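PDB 4WJI: putative cyclohexadienyl dehydrogenase and ADH prephenate dehydrogenase from Rhizobium meliloti, which probably catalyses the NAD(P)-dependent oxidative decarboxylation of prephenate to 4-hydroxyphenylpyruvate, a step of tyrosine biosynthesis. Local coordinates for residues Gln2-Ile7 against Val158-Leu163; Asp22-Gln27 against Leu50-Thr55. All blocks are in the same frame, centred on the assembly; numbering follows the deposited sequence.

Contact 1. Residues Gln2-Ile7 against Val158-Leu163; sequences QQFQTI and VARLRL
The F4 ring overlaps one face of the R160 guanidinium, with CE1 of F4 offset toward the rim of that group, 3.4 Å above its plane, and the two planes only 18° apart. Offset in this way, the flat charged group meets the aromatic carbons while its N-H bonds remain turned outward, in its own plane, to polar partners. R160 NH2 uses one of them to donate to the backbone O of Q3 over 3.0 Å (155° at the hydrogen), approaching in the carbonyl plane. A water that accepts from R160 NE and donates to the same Q3 O closes a small ring at that edge. The bend at chi3 of R160 (77°) turns the guanidinium aside from its otherwise extended chain. An arginine suits a helix here, being long enough to span from it to the chain at the start of strand 4-10. That helix, 155-167, and strand 4-10 both belong to the Rossmann-type nucleotide-binding domain, and F4 is buried and also packs on L67. Beside it, the extended Q3 side chain brings its amide against L163, whose CG is 3.8 Å from Q3 NE2. The amide is held at both ends: NE2 bonds to T167 OG1, one turn further along the helix, and a second water donates to both Q3 OE1 and R160 O, each at 2.7 Å.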
loop_
_atom_site.group_PDB
_atom_site.type_symbol
_atom_site.label_atom_id
_atom_site.label_comp_id
_atom_site.label_asym_id
_atom_site.label_seq_id
_atom_site.Cartn_x
_atom_site.Cartn_y
_atom_site.Cartn_z
ATOM N N GLN A 2 -18.996 -14.978 29.970
ATOM C CA GLN A 2 -19.789 -13.761 29.758
ATOM C C GLN A 2 -19.291 -12.514 30.486
ATOM O O GLN A 2 -19.047 -12.565 31.695
ATOM C CB GLN A 2 -21.180 -14.044 30.252
ATOM C CG GLN A 2 -22.176 -12.939 30.076
ATOM C CD GLN A 2 -23.544 -13.375 30.558
ATOM O OE1 GLN A 2 -24.120 -14.320 30.022
ATOM N NE2 GLN A 2 -24.063 -12.695 31.584
ATOM N N GLN A 3 -19.178 -11.407 29.745
ATOM C CA GLN A 3 -18.820 -10.090 30.298
ATOM C C GLN A 3 -19.999 -9.131 30.357
ATOM O O GLN A 3 -19.984 -8.179 31.123
ATOM C CB GLN A 3 -17.676 -9.477 29.497
ATOM C CG GLN A 3 -16.357 -10.203 29.795
ATOM C CD GLN A 3 -15.206 -9.716 28.955
ATOM O OE1 GLN A 3 -15.260 -8.624 28.377
ATOM N NE2 GLN A 3 -14.152 -10.516 28.883
ATOM N N PHE A 4 -21.019 -9.374 29.533
ATOM C CA PHE A 4 -22.196 -8.517 29.512
ATOM C C PHE A 4 -23.399 -9.405 29.327
ATOM O O PHE A 4 -23.381 -10.300 28.498
ATOM C CB PHE A 4 -22.136 -7.546 28.335
ATOM C CG PHE A 4 -20.991 -6.556 28.432
ATOM C CD1 PHE A 4 -21.110 -5.420 29.190
ATOM C CD2 PHE A 4 -19.770 -6.854 27.864
ATOM C CE1 PHE A 4 -20.043 -4.544 29.336
ATOM C CE2 PHE A 4 -18.685 -5.994 27.998
ATOM C CZ PHE A 4 -18.820 -4.838 28.762
ATOM N N GLN A 5 -24.499 -9.136 30.028
ATOM C CA GLN A 5 -25.682 -9.984 29.842
ATOM C C GLN A 5 -26.272 -9.741 28.465
ATOM O O GLN A 5 -26.622 -10.690 27.784
ATOM C CB GLN A 5 -26.686 -9.729 30.951
ATOM C CG GLN A 5 -27.965 -10.588 30.815
ATOM C CD GLN A 5 -27.652 -12.077 30.938
ATOM O OE1 GLN A 5 -27.001 -12.495 31.883
ATOM N NE2 GLN A 5 -28.093 -12.852 30.001
ATOM N N THR A 6 -26.367 -8.481 28.026
ATOM C CA THR A 6 -26.930 -8.175 26.719
ATOM C C THR A 6 -26.058 -7.103 26.043
ATOM O O THR A 6 -25.748 -6.058 26.644
ATOM C CB THR A 6 -28.296 -7.580 26.867
ATOM O OG1 THR A 6 -29.136 -8.501 27.598
ATOM C CG2 THR A 6 -28.903 -7.340 25.489
ATOM N N ILE A 7 -25.628 -7.401 24.822
ATOM C CA ILE A 7 -24.882 -6.476 23.977
ATOM C C ILE A 7 -25.729 -6.161 22.765
ATOM O O ILE A 7 -26.129 -7.080 22.063
ATOM C CB ILE A 7 -23.526 -7.022 23.543
ATOM C CG1 ILE A 7 -22.657 -7.392 24.774
ATOM C CG2 ILE A 7 -22.820 -6.008 22.643
ATOM C CD1 ILE A 7 -21.341 -7.965 24.386
ATOM N N VAL A 158 -15.002 2.317 31.971
ATOM C CA VAL A 158 -13.819 2.330 31.113
ATOM C C VAL A 158 -13.094 0.971 31.256
ATOM O O VAL A 158 -12.708 0.379 30.285
ATOM C CB VAL A 158 -12.875 3.523 31.419
ATOM C CG1 VAL A 158 -11.696 3.476 30.522
ATOM C CG2 VAL A 158 -13.598 4.847 31.245
ATOM N N ALA A 159 -12.902 0.494 32.477
ATOM C CA ALA A 159 -12.261 -0.792 32.714
ATOM C C ALA A 159 -12.998 -1.944 32.058
ATOM O O ALA A 159 -12.363 -2.857 31.538
ATOM C CB ALA A 159 -12.139 -1.054 34.214
ATOM N N ARG A 160 -14.327 -1.935 32.079
ATOM C CA ARG A 160 -15.062 -3.013 31.411
ATOM C C ARG A 160 -14.870 -3.002 29.890
ATOM O O ARG A 160 -14.782 -4.062 29.260
ATOM C CB ARG A 160 -16.551 -2.976 31.735
ATOM C CG ARG A 160 -16.874 -3.309 33.188
ATOM C CD ARG A 160 -18.368 -3.256 33.440
ATOM N NE ARG A 160 -19.053 -4.453 32.928
ATOM C CZ ARG A 160 -20.385 -4.613 32.949
ATOM N NH1 ARG A 160 -21.155 -3.603 33.335
ATOM N NH2 ARG A 160 -20.947 -5.753 32.536
ATOM N N LEU A 161 -14.821 -1.813 29.321
ATOM C CA LEU A 161 -14.575 -1.681 27.870
ATOM C C LEU A 161 -13.132 -2.071 27.527
ATOM O O LEU A 161 -12.889 -2.764 26.517
ATOM C CB LEU A 161 -14.941 -0.302 27.378
ATOM C CG LEU A 161 -15.082 -0.203 25.876
ATOM C CD1 LEU A 161 -16.134 -1.119 25.267
ATOM C CD2 LEU A 161 -15.355 1.235 25.474
ATOM N N ARG A 162 -12.177 -1.697 28.372
ATOM C CA ARG A 162 -10.786 -2.147 28.174
ATOM C C ARG A 162 -10.720 -3.680 28.195
ATOM O O ARG A 162 -10.097 -4.297 27.311
ATOM C CB ARG A 162 -9.847 -1.549 29.228
ATOM C CG ARG A 162 -8.450 -2.103 29.197
ATOM C CD ARG A 162 -7.564 -1.465 30.255
ATOM N NE ARG A 162 -7.302 -0.063 29.993
ATOM C CZ ARG A 162 -6.240 0.406 29.328
ATOM N NH1 ARG A 162 -5.303 -0.425 28.873
ATOM N NH2 ARG A 162 -6.098 1.712 29.121
ATOM N N LEU A 163 -11.400 -4.308 29.161
ATOM C CA LEU A 163 -11.355 -5.757 29.260
ATOM C C LEU A 163 -11.998 -6.374 28.000
ATOM O O LEU A 163 -11.508 -7.367 27.471
ATOM C CB LEU A 163 -12.036 -6.248 30.529
ATOM C CG LEU A 163 -12.275 -7.748 30.611
ATOM C CD1 LEU A 163 -10.976 -8.538 30.576
ATOM C CD2 LEU A 163 -13.037 -8.111 31.862
HETATM O O HOH W 1 -15.827 -6.470 29.975
HETATM O O HOH W 2 -17.623 -6.768 31.981
#

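Contact 2. Residues Asp22-Gln27 against Leu50-Thr55; sequences DIREKQ and LGDRYT
R24 reaches from the last turns of its helix to D52 and places two nitrogens on a single carboxylate oxygen. NH1 donates to D52 OD1 at 2.8 Å, nearly straight (158°), on the syn lone pair. NH2 donates to the same oxygen at 3.1 Å from above the carboxylate plane, which is turned 53° from the guanidinium. OD1 lies at the end of the guanidinium and in its plane, where both N-H groups can reach it, and the opposite charges make the pair a salt bridge. NH2 also has the backbone O of G49 as a partner and makes a weak bond to G51 O at 3.2 Å, so one arginine links the aspartate to the carbonyls of the preceding loop. Bends at chi2 (95°) and chi3 fold the R24 chain toward that loop.

Both segments reach strand 29-35 in the Rossmann-type domain: helix 14-26 packs I23 and R24 on I32, while strand 53-55, one of the two outermost strands of the sheet within this chain, pairs alongside. D52 stands just before that strand, and its other oxygen, OD2, accepts from I32 N; the carboxylate thus serves the helix with one oxygen and the neighbouring strand with the other. The amide of G51 is satisfied by the hydroxyl of Y54, N to OH 2.9 Å. Glycine suits this spot because a CB would be crowded by the Y54 ring.

On the helix side, Q27 has positive phi and closes the helix in a Schellman motif, and its NE2 donates to R24 O at 3.1 Å, giving that carbonyl near the helix end a side-chain partner. L50, buried and apolar, points its side chain away from the helix segment.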
loop_
_atom_site.group_PDB
_atom_site.type_symbol
_atom_site.label_atom_id
_atom_site.label_comp_id
_atom_site.label_asym_id
_atom_site.label_seq_id
_atom_site.Cartn_x
_atom_site.Cartn_y
_atom_site.Cartn_z
ATOM N N ASP A 22 -16.742 -12.240 17.022
ATOM C CA ASP A 22 -15.855 -12.432 18.167
ATOM C C ASP A 22 -16.623 -12.669 19.481
ATOM O O ASP A 22 -16.204 -13.503 20.313
ATOM C CB ASP A 22 -14.929 -11.239 18.366
ATOM C CG ASP A 22 -13.843 -11.174 17.374
ATOM O OD1 ASP A 22 -13.450 -12.237 16.795
ATOM O OD2 ASP A 22 -13.322 -10.027 17.201
ATOM N N ILE A 23 -17.711 -11.927 19.685
ATOM C CA ILE A 23 -18.545 -12.138 20.852
ATOM C C ILE A 23 -19.051 -13.561 20.869
ATOM O O ILE A 23 -19.014 -14.211 21.923
ATOM C CB ILE A 23 -19.738 -11.126 20.898
ATOM C CG1 ILE A 23 -19.270 -9.693 21.143
ATOM C CG2 ILE A 23 -20.760 -11.552 21.940
ATOM C CD1 ILE A 23 -20.358 -8.673 20.800
ATOM N N ARG A 24 -19.522 -14.061 19.736
ATOM C CA ARG A 24 -20.011 -15.446 19.656
ATOM C C ARG A 24 -18.883 -16.470 19.930
ATOM O O ARG A 24 -19.082 -17.393 20.693
ATOM C CB ARG A 24 -20.694 -15.710 18.311
ATOM C CG ARG A 24 -21.202 -17.135 18.046
ATOM C CD ARG A 24 -22.617 -17.256 18.388
ATOM N NE ARG A 24 -23.558 -16.435 17.628
ATOM C CZ ARG A 24 -24.728 -16.075 18.121
ATOM N NH1 ARG A 24 -25.055 -16.363 19.380
ATOM N NH2 ARG A 24 -25.565 -15.411 17.388
ATOM N N GLU A 25 -17.730 -16.271 19.345
ATOM C CA GLU A 25 -16.584 -17.179 19.502
ATOM C C GLU A 25 -16.023 -17.228 20.934
ATOM O O GLU A 25 -15.619 -18.273 21.399
ATOM C CB GLU A 25 -15.502 -16.877 18.478
ATOM C CG GLU A 25 -14.282 -17.766 18.615
ATOM N N LYS A 26 -16.036 -16.102 21.618
ATOM C CA LYS A 26 -15.538 -15.988 22.978
ATOM C C LYS A 26 -16.616 -16.078 24.048
ATOM O O LYS A 26 -16.291 -15.982 25.221
ATOM C CB LYS A 26 -14.768 -14.689 23.104
ATOM C CG LYS A 26 -13.531 -14.584 22.208
ATOM C CD LYS A 26 -12.372 -15.312 22.834
ATOM N N GLN A 27 -17.877 -16.263 23.650
ATOM C CA GLN A 27 -19.012 -16.349 24.556
ATOM C C GLN A 27 -19.117 -15.184 25.507
ATOM O O GLN A 27 -19.339 -15.368 26.681
ATOM C CB GLN A 27 -19.047 -17.692 25.301
ATOM C CG GLN A 27 -19.702 -18.768 24.434
ATOM C CD GLN A 27 -18.726 -19.759 23.886
ATOM O OE1 GLN A 27 -18.111 -20.485 24.634
ATOM N NE2 GLN A 27 -18.635 -19.850 22.565
ATOM N N LEU A 50 -25.643 -13.771 13.089
ATOM C CA LEU A 50 -24.810 -12.835 13.828
ATOM C C LEU A 50 -25.395 -12.422 15.183
ATOM O O LEU A 50 -24.648 -12.009 16.068
ATOM C CB LEU A 50 -24.500 -11.594 12.994
ATOM C CG LEU A 50 -23.714 -11.829 11.724
ATOM C CD1 LEU A 50 -23.466 -10.533 10.992
ATOM C CD2 LEU A 50 -22.418 -12.535 11.974
ATOM N N GLY A 51 -26.709 -12.526 15.317
ATOM C CA GLY A 51 -27.394 -12.164 16.560
ATOM C C GLY A 51 -28.299 -13.224 17.101
ATOM O O GLY A 51 -28.469 -14.290 16.487
ATOM N N ASP A 52 -28.840 -12.925 18.274
ATOM C CA ASP A 52 -29.876 -13.751 18.892
ATOM C C ASP A 52 -31.235 -13.108 18.715
ATOM O O ASP A 52 -32.237 -13.807 18.539
ATOM C CB ASP A 52 -29.549 -14.005 20.342
ATOM C CG ASP A 52 -28.121 -14.582 20.522
ATOM O OD1 ASP A 52 -27.674 -15.414 19.722
ATOM O OD2 ASP A 52 -27.408 -14.204 21.445
ATOM N N ARG A 53 -31.270 -11.784 18.731
ATOM C CA ARG A 53 -32.489 -11.020 18.518
ATOM C C ARG A 53 -32.179 -9.972 17.463
ATOM O O ARG A 53 -31.093 -9.457 17.406
ATOM C CB ARG A 53 -32.950 -10.323 19.802
ATOM C CG ARG A 53 -33.320 -11.208 20.998
ATOM C CD ARG A 53 -33.666 -10.405 22.262
ATOM N N TYR A 54 -33.144 -9.687 16.599
ATOM C CA TYR A 54 -32.959 -8.727 15.530
ATOM C C TYR A 54 -34.078 -7.714 15.480
ATOM O O TYR A 54 -35.217 -8.071 15.715
ATOM C CB TYR A 54 -32.943 -9.452 14.189
ATOM C CG TYR A 54 -31.888 -10.504 14.053
ATOM C CD1 TYR A 54 -32.088 -11.780 14.529
ATOM C CD2 TYR A 54 -30.698 -10.228 13.452
ATOM C CE1 TYR A 54 -31.106 -12.729 14.423
ATOM C CE2 TYR A 54 -29.723 -11.181 13.337
ATOM C CZ TYR A 54 -29.941 -12.426 13.827
ATOM O OH TYR A 54 -28.975 -13.385 13.695
ATOM N N THR A 55 -33.768 -6.475 15.140
ATOM C CA THR A 55 -34.802 -5.450 14.984
ATOM C C THR A 55 -34.364 -4.355 14.099
ATOM O O THR A 55 -33.168 -4.074 13.996
ATOM C CB THR A 55 -35.231 -4.866 16.350
ATOM O OG1 THR A 55 -36.220 -3.849 16.187
ATOM C CG2 THR A 55 -34.062 -4.306 17.128
#

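In the fold
The centres of contacts 1 and 2 are 14 Å apart, and both reach the same sheet. Strand 4-10 leads directly into helix 14-26, so the first segments of the two contacts belong to one strand-turn-helix unit, whose turn and first helical turn carry the GxGxxG sequence expected of a Rossmann-type dinucleotide site. Within it, I7 CD1 packs on I23 CD1, 3.8 Å away. Helix 155-167 meets the start of the strand in contact 1, and the loop before strand 53-55 meets the end of the helix in contact 2. Contact 1 lies away from the NADP and tyrosine sites; in contact 2 the L50 side chain is about 4 Å from that of the NADP-binding I12 and about 9 Å from the bound NADP.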